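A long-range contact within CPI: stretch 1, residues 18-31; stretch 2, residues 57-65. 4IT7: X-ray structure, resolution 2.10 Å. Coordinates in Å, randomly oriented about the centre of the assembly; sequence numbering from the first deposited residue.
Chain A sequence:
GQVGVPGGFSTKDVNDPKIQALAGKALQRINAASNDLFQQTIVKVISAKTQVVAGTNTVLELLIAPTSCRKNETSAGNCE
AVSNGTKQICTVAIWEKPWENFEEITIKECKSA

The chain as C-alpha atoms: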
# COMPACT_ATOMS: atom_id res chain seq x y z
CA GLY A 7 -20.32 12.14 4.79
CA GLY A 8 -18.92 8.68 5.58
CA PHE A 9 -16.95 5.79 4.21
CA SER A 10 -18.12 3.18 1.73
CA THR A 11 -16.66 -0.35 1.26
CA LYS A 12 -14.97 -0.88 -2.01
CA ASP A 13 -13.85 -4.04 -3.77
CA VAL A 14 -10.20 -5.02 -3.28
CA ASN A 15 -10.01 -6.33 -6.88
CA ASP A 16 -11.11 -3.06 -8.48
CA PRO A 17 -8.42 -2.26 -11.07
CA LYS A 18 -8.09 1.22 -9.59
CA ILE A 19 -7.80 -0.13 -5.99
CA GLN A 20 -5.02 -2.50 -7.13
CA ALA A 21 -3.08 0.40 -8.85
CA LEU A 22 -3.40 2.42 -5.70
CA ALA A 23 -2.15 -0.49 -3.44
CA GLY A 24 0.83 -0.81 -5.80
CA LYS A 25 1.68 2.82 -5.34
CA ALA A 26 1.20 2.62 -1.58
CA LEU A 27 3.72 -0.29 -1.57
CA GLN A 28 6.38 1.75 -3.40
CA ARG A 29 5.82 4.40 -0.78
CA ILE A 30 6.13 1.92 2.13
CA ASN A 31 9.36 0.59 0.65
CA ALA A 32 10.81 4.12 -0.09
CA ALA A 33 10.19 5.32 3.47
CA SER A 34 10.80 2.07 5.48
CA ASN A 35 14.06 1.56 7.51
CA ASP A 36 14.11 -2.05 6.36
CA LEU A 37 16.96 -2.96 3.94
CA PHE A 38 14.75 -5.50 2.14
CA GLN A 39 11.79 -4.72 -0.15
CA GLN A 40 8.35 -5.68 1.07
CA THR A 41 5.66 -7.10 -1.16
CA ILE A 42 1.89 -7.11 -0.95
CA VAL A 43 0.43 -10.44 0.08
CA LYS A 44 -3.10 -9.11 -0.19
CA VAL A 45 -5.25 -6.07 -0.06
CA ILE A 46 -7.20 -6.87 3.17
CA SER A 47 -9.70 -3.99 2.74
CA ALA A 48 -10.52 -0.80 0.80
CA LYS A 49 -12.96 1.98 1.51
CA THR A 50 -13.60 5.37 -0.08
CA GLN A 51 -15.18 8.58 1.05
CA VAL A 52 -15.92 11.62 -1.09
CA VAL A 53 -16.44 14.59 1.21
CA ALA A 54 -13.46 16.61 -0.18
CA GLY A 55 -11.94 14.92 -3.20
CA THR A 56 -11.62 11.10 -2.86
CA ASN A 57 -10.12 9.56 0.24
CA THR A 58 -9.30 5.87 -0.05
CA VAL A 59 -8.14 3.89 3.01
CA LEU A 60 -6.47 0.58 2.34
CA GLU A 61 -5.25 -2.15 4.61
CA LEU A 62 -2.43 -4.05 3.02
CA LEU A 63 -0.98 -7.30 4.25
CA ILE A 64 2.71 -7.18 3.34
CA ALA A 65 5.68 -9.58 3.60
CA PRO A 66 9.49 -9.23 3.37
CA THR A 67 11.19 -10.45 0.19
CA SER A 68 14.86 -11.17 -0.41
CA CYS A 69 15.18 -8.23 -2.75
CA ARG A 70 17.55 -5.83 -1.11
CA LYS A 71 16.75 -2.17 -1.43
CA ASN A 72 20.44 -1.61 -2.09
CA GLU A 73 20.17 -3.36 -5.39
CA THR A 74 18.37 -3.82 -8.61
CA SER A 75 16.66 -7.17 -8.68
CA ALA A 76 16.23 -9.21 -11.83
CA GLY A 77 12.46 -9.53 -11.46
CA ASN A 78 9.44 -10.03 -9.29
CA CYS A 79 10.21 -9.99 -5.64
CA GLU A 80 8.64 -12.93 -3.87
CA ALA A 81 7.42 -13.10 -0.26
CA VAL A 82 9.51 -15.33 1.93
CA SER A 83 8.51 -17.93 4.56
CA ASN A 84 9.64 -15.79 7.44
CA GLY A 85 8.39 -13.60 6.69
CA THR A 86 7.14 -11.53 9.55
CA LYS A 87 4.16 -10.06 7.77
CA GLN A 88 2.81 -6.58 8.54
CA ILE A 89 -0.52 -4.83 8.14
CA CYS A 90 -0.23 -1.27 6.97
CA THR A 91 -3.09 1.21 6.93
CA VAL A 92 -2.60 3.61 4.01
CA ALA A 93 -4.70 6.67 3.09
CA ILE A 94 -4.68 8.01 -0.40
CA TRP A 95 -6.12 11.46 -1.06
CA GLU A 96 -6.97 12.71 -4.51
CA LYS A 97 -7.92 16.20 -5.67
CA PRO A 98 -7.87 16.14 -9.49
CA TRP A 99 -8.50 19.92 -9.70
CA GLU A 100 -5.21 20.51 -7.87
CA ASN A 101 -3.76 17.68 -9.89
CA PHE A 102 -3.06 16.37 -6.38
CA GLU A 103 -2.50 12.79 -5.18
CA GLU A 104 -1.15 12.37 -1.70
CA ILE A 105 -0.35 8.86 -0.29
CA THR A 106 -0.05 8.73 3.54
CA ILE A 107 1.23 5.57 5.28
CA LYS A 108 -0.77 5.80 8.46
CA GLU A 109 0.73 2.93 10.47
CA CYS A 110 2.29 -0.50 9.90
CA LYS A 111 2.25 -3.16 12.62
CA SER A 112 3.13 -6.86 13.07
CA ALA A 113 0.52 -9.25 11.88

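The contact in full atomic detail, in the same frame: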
# COMPACT_ATOMS: atom_id res chain seq x y z
N LYS A 18 -8.60 0.01 -10.22
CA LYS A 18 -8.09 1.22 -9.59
C LYS A 18 -7.59 0.99 -8.14
O LYS A 18 -6.62 1.60 -7.74
CB LYS A 18 -9.13 2.36 -9.67
CG LYS A 18 -8.74 3.70 -9.01
CD LYS A 18 -7.39 4.27 -9.49
CE LYS A 18 -7.21 5.77 -9.23
NZ LYS A 18 -7.52 6.16 -7.82
N ILE A 19 -8.27 0.16 -7.35
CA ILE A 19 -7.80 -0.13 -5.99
C ILE A 19 -6.44 -0.83 -6.06
O ILE A 19 -5.53 -0.43 -5.35
CB ILE A 19 -8.79 -0.95 -5.13
CG1 ILE A 19 -10.07 -0.14 -4.87
CG2 ILE A 19 -8.15 -1.40 -3.80
CD1 ILE A 19 -9.94 1.16 -4.11
N GLN A 20 -6.30 -1.83 -6.92
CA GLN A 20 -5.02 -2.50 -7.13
C GLN A 20 -3.84 -1.53 -7.46
O GLN A 20 -2.80 -1.55 -6.79
CB GLN A 20 -5.18 -3.57 -8.21
CG GLN A 20 -5.98 -4.80 -7.75
CD GLN A 20 -5.29 -5.64 -6.65
OE1 GLN A 20 -4.09 -5.87 -6.70
NE2 GLN A 20 -6.07 -6.11 -5.68
N ALA A 21 -4.03 -0.68 -8.48
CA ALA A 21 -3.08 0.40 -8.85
C ALA A 21 -2.70 1.21 -7.64
O ALA A 21 -1.51 1.38 -7.35
CB ALA A 21 -3.71 1.32 -9.89
N LEU A 22 -3.71 1.66 -6.89
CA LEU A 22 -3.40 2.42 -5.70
C LEU A 22 -2.58 1.64 -4.64
O LEU A 22 -1.64 2.23 -4.06
CB LEU A 22 -4.67 2.98 -5.04
CG LEU A 22 -5.50 4.11 -5.66
CD1 LEU A 22 -6.56 4.52 -4.65
CD2 LEU A 22 -4.73 5.31 -6.21
N ALA A 23 -2.92 0.36 -4.39
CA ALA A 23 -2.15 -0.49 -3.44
C ALA A 23 -0.67 -0.56 -3.91
O ALA A 23 0.23 -0.45 -3.12
CB ALA A 23 -2.76 -1.88 -3.30
N GLY A 24 -0.47 -0.69 -5.21
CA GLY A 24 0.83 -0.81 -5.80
C GLY A 24 1.64 0.42 -5.47
O GLY A 24 2.80 0.32 -5.12
N LYS A 25 1.00 1.57 -5.56
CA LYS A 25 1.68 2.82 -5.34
C LYS A 25 1.94 2.97 -3.87
O LYS A 25 3.00 3.51 -3.48
CB LYS A 25 0.90 4.03 -5.89
CG LYS A 25 0.98 4.22 -7.40
CD LYS A 25 0.27 5.51 -7.90
CE LYS A 25 -1.23 5.29 -8.06
NZ LYS A 25 -2.04 6.49 -8.55
N ALA A 26 1.01 2.50 -3.03
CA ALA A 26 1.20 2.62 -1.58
C ALA A 26 2.40 1.72 -1.14
O ALA A 26 3.18 2.10 -0.25
CB ALA A 26 -0.06 2.26 -0.82
N LEU A 27 2.58 0.58 -1.82
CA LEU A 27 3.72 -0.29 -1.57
C LEU A 27 5.06 0.40 -1.87
O LEU A 27 5.95 0.37 -1.04
CB LEU A 27 3.63 -1.61 -2.35
CG LEU A 27 4.77 -2.58 -1.90
CD1 LEU A 27 4.57 -3.17 -0.49
CD2 LEU A 27 4.99 -3.66 -2.94
N GLN A 28 5.18 1.01 -3.07
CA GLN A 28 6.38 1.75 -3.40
C GLN A 28 6.67 2.80 -2.34
O GLN A 28 7.81 3.01 -1.94
CB GLN A 28 6.18 2.42 -4.71
CG GLN A 28 6.30 1.52 -5.91
CD GLN A 28 6.31 2.37 -7.17
OE1 GLN A 28 5.52 3.30 -7.29
NE2 GLN A 28 7.24 2.09 -8.08
N ARG A 29 5.64 3.45 -1.86
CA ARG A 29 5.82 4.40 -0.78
C ARG A 29 6.28 3.74 0.53
O ARG A 29 7.14 4.23 1.21
CB ARG A 29 4.48 5.13 -0.58
CG ARG A 29 4.52 6.64 -0.67
CD ARG A 29 4.65 7.21 -2.08
NE ARG A 29 4.46 6.26 -3.19
CZ ARG A 29 4.08 6.60 -4.43
NH1 ARG A 29 3.96 5.67 -5.39
NH2 ARG A 29 3.81 7.88 -4.72
N ILE A 30 5.69 2.61 0.92
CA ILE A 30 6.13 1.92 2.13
C ILE A 30 7.61 1.57 1.97
O ILE A 30 8.39 1.88 2.82
CB ILE A 30 5.30 0.62 2.36
CG1 ILE A 30 3.82 0.98 2.63
CG2 ILE A 30 5.92 -0.24 3.47
CD1 ILE A 30 2.85 -0.18 2.50
N ASN A 31 7.99 1.02 0.84
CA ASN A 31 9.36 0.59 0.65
C ASN A 31 10.36 1.75 0.64
O ASN A 31 11.45 1.63 1.24
CB ASN A 31 9.47 -0.27 -0.64
CG ASN A 31 9.12 -1.76 -0.38
OD1 ASN A 31 9.29 -2.28 0.74
ND2 ASN A 31 8.63 -2.43 -1.40
N ASN A 57 -11.00 10.19 -0.71
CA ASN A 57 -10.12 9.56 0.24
C ASN A 57 -10.32 8.06 0.33
O ASN A 57 -11.38 7.57 0.77
CB ASN A 57 -10.24 10.20 1.63
CG ASN A 57 -9.08 9.82 2.53
OD1 ASN A 57 -7.94 9.57 2.08
ND2 ASN A 57 -9.34 9.77 3.80
N THR A 58 -9.30 7.33 -0.09
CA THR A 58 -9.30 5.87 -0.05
C THR A 58 -8.39 5.32 1.06
O THR A 58 -7.20 5.64 1.09
CB THR A 58 -8.78 5.31 -1.38
OG1 THR A 58 -9.57 5.83 -2.47
CG2 THR A 58 -8.83 3.78 -1.35
N VAL A 59 -8.94 4.49 1.94
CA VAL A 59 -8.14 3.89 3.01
C VAL A 59 -8.03 2.41 2.71
O VAL A 59 -9.04 1.72 2.47
CB VAL A 59 -8.68 4.15 4.44
CG1 VAL A 59 -7.85 3.35 5.47
CG2 VAL A 59 -8.65 5.63 4.79
N LEU A 60 -6.78 1.96 2.65
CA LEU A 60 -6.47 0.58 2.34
C LEU A 60 -5.77 -0.05 3.52
O LEU A 60 -5.02 0.62 4.23
CB LEU A 60 -5.56 0.45 1.09
CG LEU A 60 -5.89 1.21 -0.20
CD1 LEU A 60 -4.74 1.08 -1.18
CD2 LEU A 60 -7.18 0.69 -0.81
N GLU A 61 -6.04 -1.34 3.71
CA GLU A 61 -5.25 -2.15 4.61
C GLU A 61 -4.58 -3.16 3.74
O GLU A 61 -5.24 -3.90 3.04
CB GLU A 61 -6.11 -2.90 5.59
CG GLU A 61 -6.55 -2.14 6.82
CD GLU A 61 -7.46 -3.02 7.66
OE1 GLU A 61 -8.53 -3.44 7.16
OE2 GLU A 61 -7.12 -3.34 8.81
N LEU A 62 -3.25 -3.17 3.82
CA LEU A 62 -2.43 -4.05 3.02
C LEU A 62 -1.75 -5.02 3.95
O LEU A 62 -1.19 -4.64 4.99
CB LEU A 62 -1.36 -3.22 2.26
CG LEU A 62 -1.92 -2.10 1.34
CD1 LEU A 62 -0.80 -1.27 0.71
CD2 LEU A 62 -2.78 -2.67 0.24
N LEU A 63 -1.77 -6.29 3.56
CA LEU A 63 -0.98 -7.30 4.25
C LEU A 63 0.30 -7.45 3.44
O LEU A 63 0.25 -7.81 2.24
CB LEU A 63 -1.75 -8.64 4.26
CG LEU A 63 -0.96 -9.82 4.83
CD1 LEU A 63 -0.56 -9.53 6.27
CD2 LEU A 63 -1.79 -11.12 4.69
N ILE A 64 1.45 -7.18 4.08
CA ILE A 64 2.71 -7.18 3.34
C ILE A 64 3.71 -8.15 3.97
O ILE A 64 3.67 -8.39 5.19
CB ILE A 64 3.32 -5.74 3.19
CG1 ILE A 64 3.93 -5.25 4.51
CG2 ILE A 64 2.25 -4.73 2.67
CD1 ILE A 64 4.92 -4.11 4.34
N ALA A 65 4.63 -8.67 3.13
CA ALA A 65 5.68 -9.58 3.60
C ALA A 65 7.05 -9.17 3.11
O ALA A 65 7.15 -8.65 2.02
CB ALA A 65 5.39 -11.03 3.17

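Residues 18-31 form a helical segment and residues 57-65 a strand segment, each part of a longer element. Their axes approach to 9.9 Å, and their N-to-C directions differ by 68°, so the helix lies obliquely across the strand. The backbones come nearest at Ala-23 CA and Leu-60 CA, 7.3 Å apart; farther along, Leu-27 CA and Ile-64 CA are separated by 8.5 Å. Helical i to i+4 bonds, such as Ala-23 N to Ile-19 O at 2.9 Å, satisfy the helix backbone internally, and no hydrogen bond crosses the interface.

Strand alternation selects the contacting residues: the CA-to-CB bonds of Thr-58, Leu-60, Leu-62 and Ile-64 point toward the helix, whereas Val-59, Glu-61 and Leu-63 make no contact with it. Leu-60 CD2 lies 3.8 Å from Ile-19 CG2, while its CD1 packs 4.1 Å from Ala-23 CB. The small Ala-23 also meets Leu-62, with CB to CD2 at 3.6 Å. Leu-62 CD1 reaches Ala-26 CB at 3.9 Å and Ile-30 CD1 at 4.2 Å. Ile-64 closes the row, its CG2 4.2 Å from Leu-27 CD1 and its CD1 4.1 Å from Ile-30 CG2. At the other end, Thr-58 contributes its methyl, CG2 lying 4.0 Å from Ile-19 CD1. These distances indicate van der Waals packing, burying 416 Å² in total.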